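Local coordinates for protein hyaluronidase (Thermobaculum terrenum, PDB 5DIY) that probably removes O-linked N-acetylglucosamine from proteins by hydrolysis as a glycoside hydrolase family 84 enzyme, here in a mutant form with the sugar bound, at residues R7-G12 with N33-Y38; V190-P195 with S205-V210; A218-N223 with V252-N257. All blocks are in the same frame, centred on the assembly; numbering follows the deposited sequence.

Interaction 1: R7-G12 with N33-Y38; sequences RGIIEG and NNLNAY. With NAG (2-acetamido-2-deoxy-beta-D-glucopyranose), chain E.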
loop_
_atom_site.group_PDB
_atom_site.type_symbol
_atom_site.label_atom_id
_atom_site.label_comp_id
_atom_site.label_asym_id
_atom_site.label_seq_id
_atom_site.Cartn_x
_atom_site.Cartn_y
_atom_site.Cartn_z
ATOM N N ARG C 7 2.780 -16.372 8.816
ATOM C CA ARG C 7 1.763 -15.329 8.915
ATOM C C ARG C 7 2.505 -14.063 9.269
ATOM O O ARG C 7 2.675 -13.759 10.447
ATOM C CB ARG C 7 0.762 -15.686 10.016
ATOM C CG ARG C 7 -0.085 -16.904 9.693
ATOM C CD ARG C 7 -1.090 -17.192 10.791
ATOM N NE ARG C 7 -0.468 -17.406 12.099
ATOM C CZ ARG C 7 0.175 -18.510 12.483
ATOM N NH1 ARG C 7 0.333 -19.547 11.662
ATOM N NH2 ARG C 7 0.683 -18.574 13.710
ATOM N N GLY C 8 2.964 -13.331 8.252
ATOM C CA GLY C 8 4.037 -12.368 8.454
ATOM C C GLY C 8 3.879 -10.931 8.010
ATOM O O GLY C 8 2.941 -10.567 7.298
ATOM N N ILE C 9 4.823 -10.119 8.474
ATOM C CA ILE C 9 5.038 -8.775 7.978
ATOM C C ILE C 9 6.426 -8.748 7.367
ATOM O O ILE C 9 7.384 -9.197 7.992
ATOM C CB ILE C 9 4.940 -7.723 9.108
ATOM C CG1 ILE C 9 3.488 -7.629 9.596
ATOM C CG2 ILE C 9 5.434 -6.363 8.614
ATOM C CD1 ILE C 9 3.290 -6.786 10.836
ATOM N N ILE C 10 6.529 -8.218 6.150
ATOM C CA ILE C 10 7.833 -7.932 5.541
ATOM C C ILE C 10 8.029 -6.419 5.518
ATOM O O ILE C 10 7.300 -5.703 4.837
ATOM C CB ILE C 10 8.016 -8.554 4.122
ATOM C CG1 ILE C 10 9.352 -8.097 3.505
ATOM C CG2 ILE C 10 6.860 -8.224 3.169
ATOM C CD1 ILE C 10 9.859 -9.004 2.405
ATOM N N GLU C 11 9.007 -5.923 6.272
ATOM C CA GLU C 11 9.402 -4.525 6.140
ATOM C C GLU C 11 10.282 -4.445 4.896
ATOM O O GLU C 11 11.499 -4.489 4.995
ATOM C CB GLU C 11 10.125 -4.006 7.389
ATOM C CG GLU C 11 10.429 -2.512 7.293
ATOM C CD GLU C 11 11.093 -1.920 8.524
ATOM O OE1 GLU C 11 11.113 -2.557 9.602
ATOM O OE2 GLU C 11 11.611 -0.785 8.404
ATOM N N GLY C 12 9.634 -4.354 3.732
ATOM C CA GLY C 12 10.299 -4.418 2.423
ATOM C C GLY C 12 9.987 -3.260 1.490
ATOM O O GLY C 12 10.164 -3.363 0.275
ATOM N N ASN C 33 -2.138 -10.532 17.520
ATOM C CA ASN C 33 -2.932 -10.978 16.375
ATOM C C ASN C 33 -2.430 -12.277 15.713
ATOM O O ASN C 33 -2.869 -12.627 14.626
ATOM C CB ASN C 33 -2.995 -9.827 15.364
ATOM C CG ASN C 33 -3.707 -8.610 15.927
ATOM O OD1 ASN C 33 -3.085 -7.586 16.247
ATOM N ND2 ASN C 33 -5.020 -8.728 16.084
ATOM N N ASN C 34 -1.536 -12.998 16.387
ATOM C CA ASN C 34 -1.019 -14.292 15.925
ATOM C C ASN C 34 -0.310 -14.221 14.556
ATOM O O ASN C 34 -0.462 -15.110 13.708
ATOM C CB ASN C 34 -2.139 -15.355 15.942
ATOM C CG ASN C 34 -1.607 -16.781 15.908
ATOM O OD1 ASN C 34 -0.522 -17.070 16.413
ATOM N ND2 ASN C 34 -2.372 -17.680 15.301
ATOM N N LEU C 35 0.449 -13.142 14.352
ATOM C CA LEU C 35 1.385 -13.055 13.231
ATOM C C LEU C 35 2.722 -13.545 13.765
ATOM O O LEU C 35 3.182 -13.050 14.791
ATOM C CB LEU C 35 1.497 -11.619 12.714
ATOM C CG LEU C 35 0.219 -11.026 12.114
ATOM C CD1 LEU C 35 0.381 -9.541 11.837
ATOM C CD2 LEU C 35 -0.173 -11.760 10.844
ATOM N N ASN C 36 3.335 -14.512 13.082
ATOM C CA ASN C 36 4.485 -15.249 13.634
ATOM C C ASN C 36 5.795 -15.129 12.843
ATOM O O ASN C 36 6.711 -15.934 13.042
ATOM C CB ASN C 36 4.111 -16.728 13.779
ATOM C CG ASN C 36 3.990 -17.437 12.444
ATOM O OD1 ASN C 36 3.935 -16.802 11.389
ATOM N ND2 ASN C 36 3.946 -18.756 12.483
ATOM N N ALA C 37 5.891 -14.138 11.955
ATOM C CA ALA C 37 7.043 -14.041 11.061
ATOM C C ALA C 37 7.316 -12.608 10.633
ATOM O O ALA C 37 6.404 -11.903 10.215
ATOM C CB ALA C 37 6.814 -14.917 9.839
ATOM N N TYR C 38 8.579 -12.191 10.731
ATOM C CA TYR C 38 9.004 -10.861 10.316
ATOM C C TYR C 38 10.228 -10.966 9.434
ATOM O O TYR C 38 11.172 -11.670 9.788
ATOM C CB TYR C 38 9.330 -10.004 11.537
ATOM C CG TYR C 38 10.023 -8.701 11.218
ATOM C CD1 TYR C 38 9.300 -7.599 10.752
ATOM C CD2 TYR C 38 11.401 -8.556 11.403
ATOM C CE1 TYR C 38 9.932 -6.398 10.469
ATOM C CE2 TYR C 38 12.040 -7.361 11.108
ATOM C CZ TYR C 38 11.302 -6.284 10.653
ATOM O OH TYR C 38 11.936 -5.098 10.376
HETATM C C1 NAG E . 8.300 -3.497 -5.587
HETATM C C2 NAG E . 9.270 -3.932 -4.471
HETATM C C3 NAG E . 8.854 -3.487 -3.066
HETATM C C4 NAG E . 7.973 -2.251 -3.139
HETATM C C5 NAG E . 6.705 -2.608 -3.897
HETATM C C6 NAG E . 5.738 -1.421 -4.042
HETATM C C7 NAG E . 8.603 -6.314 -4.388
HETATM C C8 NAG E . 9.119 -7.724 -4.457
HETATM N N2 NAG E . 9.532 -5.367 -4.519
HETATM O O3 NAG E . 10.031 -3.221 -2.296
HETATM O O4 NAG E . 7.605 -1.828 -1.826
HETATM O O5 NAG E . 6.961 -3.202 -5.173
HETATM O O6 NAG E . 6.373 -0.279 -4.620
HETATM O O7 NAG E . 7.413 -6.070 -4.232
#
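Asn36 brackets Arg7 with its backbone and side chain: its N bonds Arg7 O at 2.8 Å, and its OD1 takes the N-H of Arg7 N at 2.9 Å. A chi1 of 71° sets CG between the backbone N and the carbonyl carbon, and the small chi2 leaves OD1 facing Arg7 N. That amide stacks on one face of the Arg7 guanidinium, with Asn36 CG 3.7 Å above the plane and toward its rim, while Asn36 ND2 bonds Arg5 O. At the guanidinium edge, nearly in plane, Arg7 NE bonds Asn34 O (2.8 Å, 168° at the hydrogen); NH2 reaches Asn34 OD1 weakly, and NH1 bonds Phe4 O. Asn34 is the C-prime residue of the Schellman motif ending helix 20-32, the helix of a beta-alpha-beta unit whose parallel strands 6-11 and 37-40 are the first two of the TIM barrel. Between them Ile9 N bonds Ala37 O at 3.0 Å. Ile9 CD1 touches Leu35 CD1, beside Met30 of that helix. Tyr38 OH donates to Glu11 OE1 at 2.8 Å, on the anti side and 35° out of the carboxylate plane; Arg23 salt-bridges the same oxygen. NAG O3 donates to Gly12 O at 2.6 Å.

Interaction 2: V190-P195 with S205-V210; sequences VFWTGP and SHMQEV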
loop_
_atom_site.group_PDB
_atom_site.type_symbol
_atom_site.label_atom_id
_atom_site.label_comp_id
_atom_site.label_asym_id
_atom_site.label_seq_id
_atom_site.Cartn_x
_atom_site.Cartn_y
_atom_site.Cartn_z
ATOM N N VAL C 190 10.127 -19.375 -2.304
ATOM C CA VAL C 190 10.136 -18.420 -3.420
ATOM C C VAL C 190 8.962 -17.450 -3.310
ATOM O O VAL C 190 7.804 -17.865 -3.258
ATOM C CB VAL C 190 10.096 -19.137 -4.786
ATOM C CG1 VAL C 190 10.026 -18.129 -5.934
ATOM C CG2 VAL C 190 11.316 -20.038 -4.938
ATOM N N PHE C 191 9.285 -16.157 -3.297
ATOM C CA PHE C 191 8.279 -15.097 -3.190
ATOM C C PHE C 191 7.557 -14.853 -4.511
ATOM O O PHE C 191 8.066 -15.157 -5.593
ATOM C CB PHE C 191 8.907 -13.772 -2.719
ATOM C CG PHE C 191 8.891 -13.564 -1.226
ATOM C CD1 PHE C 191 7.710 -13.686 -0.502
ATOM C CD2 PHE C 191 10.045 -13.173 -0.555
ATOM C CE1 PHE C 191 7.684 -13.464 0.860
ATOM C CE2 PHE C 191 10.026 -12.944 0.812
ATOM C CZ PHE C 191 8.840 -13.094 1.518
ATOM N N TRP C 192 6.376 -14.259 -4.397
ATOM C CA TRP C 192 5.545 -13.913 -5.537
ATOM C C TRP C 192 4.504 -12.894 -5.063
ATOM O O TRP C 192 3.940 -13.052 -3.979
ATOM C CB TRP C 192 4.869 -15.183 -6.056
ATOM C CG TRP C 192 4.053 -14.981 -7.260
ATOM C CD1 TRP C 192 2.703 -14.874 -7.313
ATOM C CD2 TRP C 192 4.523 -14.860 -8.600
ATOM N NE1 TRP C 192 2.296 -14.681 -8.605
ATOM C CE2 TRP C 192 3.394 -14.667 -9.420
ATOM C CE3 TRP C 192 5.790 -14.882 -9.190
ATOM C CZ2 TRP C 192 3.492 -14.513 -10.801
ATOM C CZ3 TRP C 192 5.886 -14.725 -10.567
ATOM C CH2 TRP C 192 4.746 -14.547 -11.354
ATOM N N THR C 193 4.248 -11.859 -5.859
ATOM C CA THR C 193 3.335 -10.769 -5.452
ATOM C C THR C 193 1.940 -10.843 -6.075
ATOM O O THR C 193 1.035 -10.146 -5.624
ATOM C CB THR C 193 3.953 -9.356 -5.681
ATOM O OG1 THR C 193 3.956 -9.026 -7.075
ATOM C CG2 THR C 193 5.386 -9.283 -5.149
ATOM N N GLY C 194 1.768 -11.676 -7.100
ATOM C CA GLY C 194 0.454 -11.971 -7.683
ATOM C C GLY C 194 0.404 -11.499 -9.122
ATOM O O GLY C 194 1.447 -11.352 -9.743
ATOM N N PRO C 195 -0.804 -11.269 -9.674
ATOM C CA PRO C 195 -0.885 -10.782 -11.064
ATOM C C PRO C 195 -0.209 -9.427 -11.321
ATOM O O PRO C 195 0.258 -9.188 -12.425
ATOM C CB PRO C 195 -2.396 -10.697 -11.324
ATOM C CG PRO C 195 -2.988 -11.682 -10.380
ATOM C CD PRO C 195 -2.131 -11.630 -9.146
ATOM N N SER C 205 -6.632 -20.285 -8.563
ATOM C CA SER C 205 -6.244 -20.583 -9.943
ATOM C C SER C 205 -4.885 -19.995 -10.307
ATOM O O SER C 205 -4.051 -20.673 -10.916
ATOM C CB SER C 205 -7.295 -20.048 -10.917
ATOM O OG SER C 205 -6.969 -20.385 -12.254
ATOM N N HIS C 206 -4.670 -18.730 -9.941
ATOM C CA HIS C 206 -3.414 -18.054 -10.238
ATOM C C HIS C 206 -2.251 -18.691 -9.486
ATOM O O HIS C 206 -1.219 -18.992 -10.087
ATOM C CB HIS C 206 -3.496 -16.554 -9.911
ATOM C CG HIS C 206 -2.278 -15.787 -10.312
ATOM N ND1 HIS C 206 -1.889 -15.664 -11.626
ATOM C CD2 HIS C 206 -1.358 -15.111 -9.582
ATOM C CE1 HIS C 206 -0.783 -14.945 -11.691
ATOM N NE2 HIS C 206 -0.441 -14.595 -10.465
ATOM N N MET C 207 -2.421 -18.909 -8.184
ATOM C CA MET C 207 -1.343 -19.485 -7.363
ATOM C C MET C 207 -1.085 -20.971 -7.660
ATOM O O MET C 207 0.023 -21.451 -7.424
ATOM C CB MET C 207 -1.585 -19.237 -5.872
ATOM C CG MET C 207 -1.673 -17.758 -5.494
ATOM S SD MET C 207 -0.330 -16.706 -6.100
ATOM C CE MET C 207 1.066 -17.489 -5.289
ATOM N N GLN C 208 -2.100 -21.675 -8.169
ATOM C CA GLN C 208 -1.933 -23.026 -8.741
ATOM C C GLN C 208 -0.926 -23.029 -9.880
ATOM O O GLN C 208 -0.035 -23.877 -9.921
ATOM C CB GLN C 208 -3.260 -23.581 -9.288
ATOM C CG GLN C 208 -4.122 -24.321 -8.281
ATOM C CD GLN C 208 -5.416 -24.855 -8.887
ATOM O OE1 GLN C 208 -5.756 -24.559 -10.037
ATOM N NE2 GLN C 208 -6.144 -25.649 -8.111
ATOM N N GLU C 209 -1.082 -22.082 -10.804
ATOM C CA GLU C 209 -0.164 -21.956 -11.936
ATOM C C GLU C 209 1.249 -21.664 -11.463
ATOM O O GLU C 209 2.192 -22.316 -11.902
ATOM C CB GLU C 209 -0.611 -20.859 -12.897
ATOM C CG GLU C 209 -1.881 -21.178 -13.658
ATOM C CD GLU C 209 -2.323 -20.014 -14.522
ATOM O OE1 GLU C 209 -2.922 -19.060 -13.977
ATOM O OE2 GLU C 209 -2.059 -20.046 -15.741
ATOM N N VAL C 210 1.382 -20.705 -10.547
ATOM C CA VAL C 210 2.686 -20.356 -9.971
ATOM C C VAL C 210 3.334 -21.596 -9.337
ATOM O O VAL C 210 4.517 -21.864 -9.559
ATOM C CB VAL C 210 2.594 -19.223 -8.916
ATOM C CG1 VAL C 210 3.955 -18.980 -8.255
ATOM C CG2 VAL C 210 2.103 -17.920 -9.542
#
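Trp192 and His206 share the single hydrogen bond of the contact, a weak one: Trp192 NE1 donates to His206 NE2 at 3.3 Å, with 155° at the hydrogen. The acceptor lies in the indole plane at its edge, the two rings meeting rim to rim with their planes 40° apart. Two CH-pi contacts lie on the faces of these rings. Val210 CG2 sits over the Trp192 five-membered ring, 3.6 Å from its centroid, and Pro195 CG lies over the centre of the His206 imidazole at 3.9 Å from the centroid. The opposite imidazole face has Val210 CG2 toward its rim, so the histidine lies between proline and valine. Sulfur and apolar contacts complete the set: Met207, its chain bent at chi2 and chi3, brings SD obliquely beside the indole in a Met-aromatic contact and CE to 3.7 Å from Trp192 CD1. Strand 189-192 and helix 204-214 belong to one beta-alpha-beta unit of the barrel; the axes of segments 190-192 and 205-210 run at 145° and approach to 11.3 Å. Met207 and Val210 also pack on Leu220 and Ala218 of the next strand, 218-222, so the helix straddles two neighbouring barrel strands.

Interaction 3: A218-N223 with V252-N257; sequences ATLWDN and VGIYAN. With NAG (2-acetamido-2-deoxy-beta-D-glucopyranose), chain E.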
loop_
_atom_site.group_PDB
_atom_site.type_symbol
_atom_site.label_atom_id
_atom_site.label_comp_id
_atom_site.label_asym_id
_atom_site.label_seq_id
_atom_site.Cartn_x
_atom_site.Cartn_y
_atom_site.Cartn_z
ATOM N N ALA C 218 4.265 -21.386 -3.481
ATOM C CA ALA C 218 4.920 -20.079 -3.355
ATOM C C ALA C 218 4.611 -19.463 -1.998
ATOM O O ALA C 218 3.668 -19.869 -1.331
ATOM C CB ALA C 218 4.455 -19.150 -4.461
ATOM N N THR C 219 5.438 -18.504 -1.593
ATOM C CA THR C 219 5.159 -17.646 -0.447
ATOM C C THR C 219 4.732 -16.310 -1.031
ATOM O O THR C 219 5.366 -15.815 -1.952
ATOM C CB THR C 219 6.408 -17.455 0.438
ATOM O OG1 THR C 219 6.967 -18.734 0.756
ATOM C CG2 THR C 219 6.056 -16.722 1.736
ATOM N N LEU C 220 3.646 -15.742 -0.526
ATOM C CA LEU C 220 3.155 -14.475 -1.055
ATOM C C LEU C 220 3.833 -13.294 -0.374
ATOM O O LEU C 220 3.814 -13.180 0.854
ATOM C CB LEU C 220 1.638 -14.351 -0.915
ATOM C CG LEU C 220 0.788 -15.027 -1.992
ATOM C CD1 LEU C 220 -0.654 -15.092 -1.507
ATOM C CD2 LEU C 220 0.880 -14.297 -3.331
ATOM N N TRP C 221 4.455 -12.447 -1.189
ATOM C CA TRP C 221 4.875 -11.105 -0.802
ATOM C C TRP C 221 3.700 -10.248 -1.235
ATOM O O TRP C 221 3.593 -9.894 -2.400
ATOM C CB TRP C 221 6.155 -10.717 -1.562
ATOM C CG TRP C 221 6.738 -9.352 -1.273
ATOM C CD1 TRP C 221 6.063 -8.181 -1.039
ATOM C CD2 TRP C 221 8.130 -9.021 -1.227
ATOM N NE1 TRP C 221 6.949 -7.160 -0.836
ATOM C CE2 TRP C 221 8.222 -7.640 -0.947
ATOM C CE3 TRP C 221 9.308 -9.759 -1.386
ATOM C CZ2 TRP C 221 9.446 -6.980 -0.822
ATOM C CZ3 TRP C 221 10.526 -9.104 -1.267
ATOM C CH2 TRP C 221 10.585 -7.726 -0.984
ATOM N N ASP C 222 2.807 -9.923 -0.309
ATOM C CA ASP C 222 1.590 -9.213 -0.671
ATOM C C ASP C 222 1.794 -7.720 -0.429
ATOM O O ASP C 222 1.962 -7.287 0.716
ATOM C CB ASP C 222 0.393 -9.757 0.114
ATOM C CG ASP C 222 -0.924 -9.584 -0.628
ATOM O OD1 ASP C 222 -0.964 -8.881 -1.659
ATOM O OD2 ASP C 222 -1.936 -10.173 -0.188
ATOM N N ASN C 223 1.784 -6.942 -1.508
ATOM C CA ASN C 223 2.069 -5.510 -1.451
ATOM C C ASN C 223 0.823 -4.705 -1.114
ATOM O O ASN C 223 0.313 -3.934 -1.933
ATOM C CB ASN C 223 2.685 -5.021 -2.772
ATOM C CG ASN C 223 4.135 -5.422 -2.933
ATOM O OD1 ASN C 223 4.505 -6.066 -3.909
ATOM N ND2 ASN C 223 4.971 -5.002 -2.010
ATOM N N VAL C 252 2.300 -21.448 0.958
ATOM C CA VAL C 252 2.914 -21.813 2.250
ATOM C C VAL C 252 2.771 -20.703 3.306
ATOM O O VAL C 252 2.732 -20.980 4.508
ATOM C CB VAL C 252 4.408 -22.231 2.072
ATOM C CG1 VAL C 252 5.290 -21.042 1.720
ATOM C CG2 VAL C 252 4.941 -22.931 3.318
ATOM N N GLY C 253 2.701 -19.453 2.860
ATOM C CA GLY C 253 2.482 -18.328 3.761
ATOM C C GLY C 253 2.369 -17.007 3.028
ATOM O O GLY C 253 2.573 -16.942 1.812
ATOM N N ILE C 254 2.028 -15.957 3.775
ATOM C CA ILE C 254 1.881 -14.617 3.220
ATOM C C ILE C 254 2.584 -13.627 4.127
ATOM O O ILE C 254 2.333 -13.607 5.331
ATOM C CB ILE C 254 0.394 -14.191 3.058
ATOM C CG1 ILE C 254 -0.421 -15.302 2.372
ATOM C CG2 ILE C 254 0.310 -12.868 2.296
ATOM C CD1 ILE C 254 -1.875 -14.973 2.092
ATOM N N TYR C 255 3.463 -12.818 3.538
ATOM C CA TYR C 255 4.029 -11.645 4.202
ATOM C C TYR C 255 3.427 -10.366 3.598
ATOM O O TYR C 255 3.492 -10.164 2.383
ATOM C CB TYR C 255 5.549 -11.615 4.040
ATOM C CG TYR C 255 6.292 -12.684 4.806
ATOM C CD1 TYR C 255 6.356 -13.994 4.328
ATOM C CD2 TYR C 255 6.954 -12.383 5.999
ATOM C CE1 TYR C 255 7.049 -14.977 5.019
ATOM C CE2 TYR C 255 7.649 -13.358 6.700
ATOM C CZ TYR C 255 7.699 -14.654 6.206
ATOM O OH TYR C 255 8.388 -15.622 6.891
ATOM N N ALA C 256 2.863 -9.512 4.451
ATOM C CA ALA C 256 2.309 -8.229 4.017
ATOM C C ALA C 256 3.389 -7.161 4.066
ATOM O O ALA C 256 4.028 -6.984 5.103
ATOM C CB ALA C 256 1.142 -7.828 4.904
ATOM N N ASN C 257 3.606 -6.467 2.950
ATOM C CA ASN C 257 4.456 -5.276 2.936
ATOM C C ASN C 257 3.624 -4.049 3.369
ATOM O O ASN C 257 2.726 -3.623 2.631
ATOM C CB ASN C 257 5.078 -5.056 1.546
ATOM C CG ASN C 257 6.277 -4.114 1.574
ATOM O OD1 ASN C 257 6.773 -3.741 2.635
ATOM N ND2 ASN C 257 6.749 -3.726 0.405
HETATM C C1 NAG E . 8.300 -3.497 -5.587
HETATM C C2 NAG E . 9.270 -3.932 -4.471
HETATM C C3 NAG E . 8.854 -3.487 -3.066
HETATM C C4 NAG E . 7.973 -2.251 -3.139
HETATM C C5 NAG E . 6.705 -2.608 -3.897
HETATM C C6 NAG E . 5.738 -1.421 -4.042
HETATM C C7 NAG E . 8.603 -6.314 -4.388
HETATM C C8 NAG E . 9.119 -7.724 -4.457
HETATM N N2 NAG E . 9.532 -5.367 -4.519
HETATM O O3 NAG E . 10.031 -3.221 -2.296
HETATM O O4 NAG E . 7.605 -1.828 -1.826
HETATM O O5 NAG E . 6.961 -3.202 -5.173
HETATM O O6 NAG E . 6.373 -0.279 -4.620
HETATM O O7 NAG E . 7.413 -6.070 -4.232
#
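Trp221 turns its indole edge to Asn257 and one face to the sugar: Asn257 ND2 lies in the ring plane, 3.7 Å from Trp221 NE1, while the acetamido methyl NAG C8 sits over the ring centre, 3.4 Å above it. The amide of Asn257 stands nearly upright to the indole, at 81°, although the two side chains lie side by side and point the same way. The Tyr255 ring is met in plane at its edge by Thr219 CG2, 3.8 Å from Tyr255 CD1. The backbones pair in parallel. Leu220 N bonds Gly253 O, Leu220 O accepts Tyr255 N at 2.7 Å, and the ladder continues through Asp222 N to Tyr255 O and Asn257 N to Asp222 O. Strands 218-222 and 251-256 are the seventh and eighth of the TIM barrel, and the eighth closes the cylinder by bonding in turn to strand 6-11. Trp221 and Tyr255 point into the barrel, where both touch Ile10. On the face carrying Leu220 and Ile254, Ile254 CG2 rests 3.8 Å from Leu220 CB and equally near Asp222 CB, and the isoleucine packs on Phe272 and Leu276 of helix 262-277. The Asp222 carboxylate is held by a salt bridge to Arg243 and a hydrogen bond with Tyr240. At the C-terminal end of the strands, where TIM barrels carry their active sites, Asn223 and Asn257 reach the bound sugar. An anti chi1 (-162°) carries Asn257 CG toward the sugar; its ND2 stands 3.1 Å from NAG O4, and its OD1 accepts a hydrogen bond from Gly12 N.

All three contacts belong to one closed barrel, with interaction 3 between the other two: its centre lies about 9 Å from that of interaction 1 and about 10 Å from that of interaction 2, whereas interactions 1 and 2 are about 19 Å apart. Strand to strand, Ile10 N and Ala256 O at 3.0 Å probably bond interaction 1 to interaction 3, and Trp192 O and Trp221 N at 2.9 Å do the same for interactions 2 and 3. Interactions 1 and 3 meet the bound sugar directly, alongside Lys43, Asp119 and Asp228. Interaction 2 joins a barrel strand to the helix outside it; the Trp192 side chain is about 9 Å from NAG, while Thr193 touches the sugar.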